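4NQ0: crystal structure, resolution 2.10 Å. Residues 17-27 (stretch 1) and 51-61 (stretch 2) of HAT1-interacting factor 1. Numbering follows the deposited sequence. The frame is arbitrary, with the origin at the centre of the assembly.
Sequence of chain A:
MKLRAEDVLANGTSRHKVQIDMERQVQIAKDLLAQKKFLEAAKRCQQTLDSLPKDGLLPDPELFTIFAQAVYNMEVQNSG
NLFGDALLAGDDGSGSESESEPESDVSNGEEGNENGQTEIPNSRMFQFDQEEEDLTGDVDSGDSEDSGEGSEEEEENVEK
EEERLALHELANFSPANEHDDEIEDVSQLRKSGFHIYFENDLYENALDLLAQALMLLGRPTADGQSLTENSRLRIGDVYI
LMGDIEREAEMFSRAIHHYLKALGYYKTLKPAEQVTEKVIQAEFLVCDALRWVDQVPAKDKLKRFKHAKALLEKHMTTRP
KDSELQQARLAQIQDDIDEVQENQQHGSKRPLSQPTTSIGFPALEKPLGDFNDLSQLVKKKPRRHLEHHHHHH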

# COMPACT_ATOMS: atom_id res chain seq x y z
N LYS A 17 21.90 -5.26 -21.46
CA LYS A 17 22.81 -5.72 -20.40
C LYS A 17 22.40 -5.14 -19.05
O LYS A 17 22.34 -5.86 -18.05
CB LYS A 17 24.24 -5.29 -20.70
CG LYS A 17 24.89 -5.94 -21.92
CD LYS A 17 26.23 -5.26 -22.23
CE LYS A 17 26.75 -5.56 -23.64
NZ LYS A 17 27.05 -7.01 -23.85
N VAL A 18 22.12 -3.84 -19.03
CA VAL A 18 21.65 -3.18 -17.82
C VAL A 18 20.31 -3.77 -17.36
O VAL A 18 20.12 -4.05 -16.18
CB VAL A 18 21.51 -1.66 -18.00
CG1 VAL A 18 20.77 -1.04 -16.83
CG2 VAL A 18 22.90 -1.01 -18.17
N GLN A 19 19.39 -3.96 -18.31
CA GLN A 19 18.08 -4.53 -18.01
C GLN A 19 18.18 -5.90 -17.33
O GLN A 19 17.58 -6.13 -16.28
CB GLN A 19 17.26 -4.67 -19.31
CG GLN A 19 15.94 -5.38 -19.18
CD GLN A 19 14.94 -4.61 -18.35
OE1 GLN A 19 14.40 -5.11 -17.37
NE2 GLN A 19 14.67 -3.37 -18.76
N ILE A 20 18.95 -6.80 -17.94
CA ILE A 20 19.14 -8.16 -17.42
C ILE A 20 19.78 -8.15 -16.03
O ILE A 20 19.32 -8.87 -15.13
CB ILE A 20 19.99 -9.01 -18.41
CG1 ILE A 20 19.12 -9.45 -19.59
CG2 ILE A 20 20.58 -10.25 -17.70
N ASP A 21 20.79 -7.32 -15.83
CA ASP A 21 21.43 -7.18 -14.51
C ASP A 21 20.43 -6.72 -13.45
O ASP A 21 20.40 -7.26 -12.33
CB ASP A 21 22.61 -6.21 -14.58
CG ASP A 21 23.14 -5.84 -13.20
OD1 ASP A 21 24.05 -6.54 -12.70
OD2 ASP A 21 22.69 -4.82 -12.62
N MET A 22 19.63 -5.72 -13.79
CA MET A 22 18.60 -5.17 -12.89
C MET A 22 17.57 -6.22 -12.48
O MET A 22 17.22 -6.32 -11.30
CB MET A 22 17.89 -3.99 -13.57
CG MET A 22 16.73 -3.41 -12.77
SD MET A 22 16.13 -1.85 -13.43
CE MET A 22 15.36 -2.33 -14.97
N GLU A 23 17.10 -7.01 -13.44
CA GLU A 23 16.17 -8.09 -13.13
C GLU A 23 16.78 -9.12 -12.18
O GLU A 23 16.10 -9.62 -11.29
CB GLU A 23 15.67 -8.78 -14.41
CG GLU A 23 14.78 -7.90 -15.29
CD GLU A 23 13.78 -7.06 -14.48
OE1 GLU A 23 13.00 -7.64 -13.69
OE2 GLU A 23 13.78 -5.81 -14.62
N ARG A 24 18.07 -9.43 -12.33
CA ARG A 24 18.70 -10.37 -11.41
C ARG A 24 18.79 -9.77 -10.01
O ARG A 24 18.52 -10.45 -9.02
CB ARG A 24 20.08 -10.77 -11.92
CG ARG A 24 20.63 -12.02 -11.23
CD ARG A 24 22.04 -12.37 -11.69
NE ARG A 24 22.15 -12.38 -13.14
CZ ARG A 24 22.79 -11.48 -13.89
NH1 ARG A 24 22.81 -11.62 -15.21
NH2 ARG A 24 23.43 -10.45 -13.33
N GLN A 25 19.14 -8.49 -9.93
CA GLN A 25 19.24 -7.79 -8.63
C GLN A 25 17.91 -7.73 -7.87
O GLN A 25 17.88 -7.90 -6.65
CB GLN A 25 19.80 -6.39 -8.82
CG GLN A 25 21.24 -6.33 -9.37
CD GLN A 25 22.11 -7.46 -8.86
OE1 GLN A 25 22.37 -7.59 -7.66
NE2 GLN A 25 22.56 -8.30 -9.78
N VAL A 26 16.81 -7.48 -8.59
CA VAL A 26 15.46 -7.54 -8.02
C VAL A 26 15.18 -8.92 -7.41
O VAL A 26 14.72 -9.01 -6.28
CB VAL A 26 14.39 -7.21 -9.10
CG1 VAL A 26 12.98 -7.66 -8.65
CG2 VAL A 26 14.40 -5.73 -9.44
N GLN A 27 15.50 -9.98 -8.15
CA GLN A 27 15.30 -11.35 -7.65
C GLN A 27 16.14 -11.65 -6.41
O GLN A 27 15.65 -12.29 -5.46
CB GLN A 27 15.58 -12.38 -8.75
CG GLN A 27 14.51 -12.42 -9.84
CD GLN A 27 13.11 -12.70 -9.29
OE1 GLN A 27 12.85 -13.74 -8.66
NE2 GLN A 27 12.18 -11.75 -9.53
N SER A 51 23.63 2.82 -9.47
CA SER A 51 24.47 2.52 -10.61
C SER A 51 23.73 2.40 -11.93
O SER A 51 24.36 2.15 -12.95
CB SER A 51 25.31 1.25 -10.35
OG SER A 51 26.48 1.58 -9.62
N LEU A 52 22.40 2.57 -11.94
CA LEU A 52 21.67 2.58 -13.21
C LEU A 52 22.00 3.86 -13.96
O LEU A 52 22.12 4.92 -13.34
CB LEU A 52 20.16 2.53 -13.00
CG LEU A 52 19.56 1.24 -12.45
CD1 LEU A 52 18.14 1.52 -11.97
CD2 LEU A 52 19.59 0.13 -13.50
N PRO A 53 22.15 3.79 -15.29
CA PRO A 53 22.35 5.02 -16.07
C PRO A 53 21.17 5.98 -15.92
O PRO A 53 20.02 5.54 -15.84
CB PRO A 53 22.47 4.52 -17.51
CG PRO A 53 21.92 3.15 -17.51
CD PRO A 53 22.17 2.59 -16.15
N LYS A 54 21.46 7.28 -15.90
CA LYS A 54 20.46 8.29 -15.58
C LYS A 54 19.51 8.64 -16.73
O LYS A 54 18.48 9.28 -16.50
CB LYS A 54 21.13 9.56 -15.06
N ASP A 55 19.83 8.23 -17.96
CA ASP A 55 18.95 8.53 -19.09
C ASP A 55 18.45 7.28 -19.85
O ASP A 55 19.22 6.36 -20.11
CB ASP A 55 19.63 9.48 -20.07
CG ASP A 55 18.64 10.25 -20.93
N GLY A 56 17.16 7.28 -20.17
CA GLY A 56 16.60 6.33 -21.15
C GLY A 56 16.26 4.93 -20.68
O GLY A 56 16.06 4.04 -21.51
N LEU A 57 16.20 4.71 -19.37
CA LEU A 57 15.76 3.42 -18.85
C LEU A 57 15.06 3.53 -17.51
O LEU A 57 15.70 3.77 -16.49
CB LEU A 57 16.93 2.45 -18.70
CG LEU A 57 16.43 1.06 -18.27
CD1 LEU A 57 16.06 0.24 -19.51
CD2 LEU A 57 17.46 0.36 -17.41
N LEU A 58 13.76 3.30 -17.50
CA LEU A 58 12.99 3.35 -16.26
C LEU A 58 13.30 2.14 -15.40
O LEU A 58 13.20 1.02 -15.88
CB LEU A 58 11.49 3.41 -16.57
CG LEU A 58 10.84 4.80 -16.62
CD1 LEU A 58 11.86 5.90 -16.90
CD2 LEU A 58 9.70 4.81 -17.64
N PRO A 59 13.66 2.36 -14.13
CA PRO A 59 13.98 1.24 -13.27
C PRO A 59 12.75 0.43 -12.90
O PRO A 59 11.62 0.92 -13.01
CB PRO A 59 14.58 1.90 -12.04
CG PRO A 59 13.97 3.19 -11.98
CD PRO A 59 13.74 3.63 -13.39
N ASP A 60 12.99 -0.81 -12.49
CA ASP A 60 11.92 -1.73 -12.10
C ASP A 60 11.29 -1.19 -10.82
O ASP A 60 12.00 -0.92 -9.87
CB ASP A 60 12.53 -3.12 -11.88
CG ASP A 60 11.48 -4.21 -11.69
OD1 ASP A 60 10.45 -3.95 -11.03
OD2 ASP A 60 11.69 -5.33 -12.21
N PRO A 61 9.95 -1.01 -10.81
CA PRO A 61 9.30 -0.54 -9.58
C PRO A 61 9.55 -1.44 -8.36
O PRO A 61 9.50 -0.96 -7.22
CB PRO A 61 7.81 -0.51 -9.94
CG PRO A 61 7.69 -1.15 -11.30
CD PRO A 61 9.02 -1.18 -11.93

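Residues 17-27 form one part of a longer helix, held by regular i to i+4 backbone hydrogen bonds such as Met22 N to Val18 O (3.0 Å) and Val26 N to Met22 O (3.0 Å). Val18, Met22 and Val26, spaced one helical turn apart, direct their CA-to-CB bonds toward residues 51-61. The second stretch is largely irregular and crosses this face in the same general order, its closest CA approaches running from Val18 CA and Leu52 CA (7.4 Å) to Met22 CA and Asp60 CA (7.6 Å). Together the two segments bury 398 Å².

Along the second stretch, Leu52 is the first residue to meet the helix. Its CA-to-CB bond points sideways, but the end of the side chain comes nearer and places CD2 3.7 Å from Val18 CG1 and 4.0 Å from Met22 SD, so one methyl group packs against two successive turns. Pro53 follows at the more exposed margin, where its ring atom CD lies 3.9 Å from Val18 CG1. The chain then swings away: Lys54, Asp55 and Gly56 make no contact with the helix, and Gly56 adopts a positive phi of 82°, a conformation that glycine accommodates readily.

Leu57 brings the chain back. With its CA-to-CB bond directed toward the helix and a t, p rotamer, it sets CD2 3.6 Å from Val18 CG1 and 4.2 Å from Met22 CE. Val18 CG1 is thus shared by Leu52, Pro53 and Leu57, a compact apolar cluster without directional bonds.

Leu58 and Pro59 point their CA-to-CB bonds away, so the helix meets them largely through their backbone. Met22 CE lies 4.1 Å from Leu58 O, and Met22 SD is 3.8 Å from Pro59 CA. The buried methionine extends through t chi1 and chi2 angles, which carry its sulfur to the backbone of Asp60. There Asp60 N donates a weak hydrogen bond to Met22 SD, 3.4 Å long with an N-H...S angle of 154°; the length suits the large, polarizable but poorly accepting thioether sulfur.

The CA-to-CB bond of Asp60 points toward the first stretch, and its side chain is the N-cap of the helix that follows, capping a backbone N just beyond the stretch. Its other carboxylate oxygen faces a less favorable neighbor: Asp60 OD2 is 3.0 Å from Glu23 OE1 and 3.2 Å from Glu23 OE2. These atoms are acceptors on like-charged groups, so their proximity is not a hydrogen bond. Val26 completes the surroundings, with CG2 3.9 Å from Asp60 OD2.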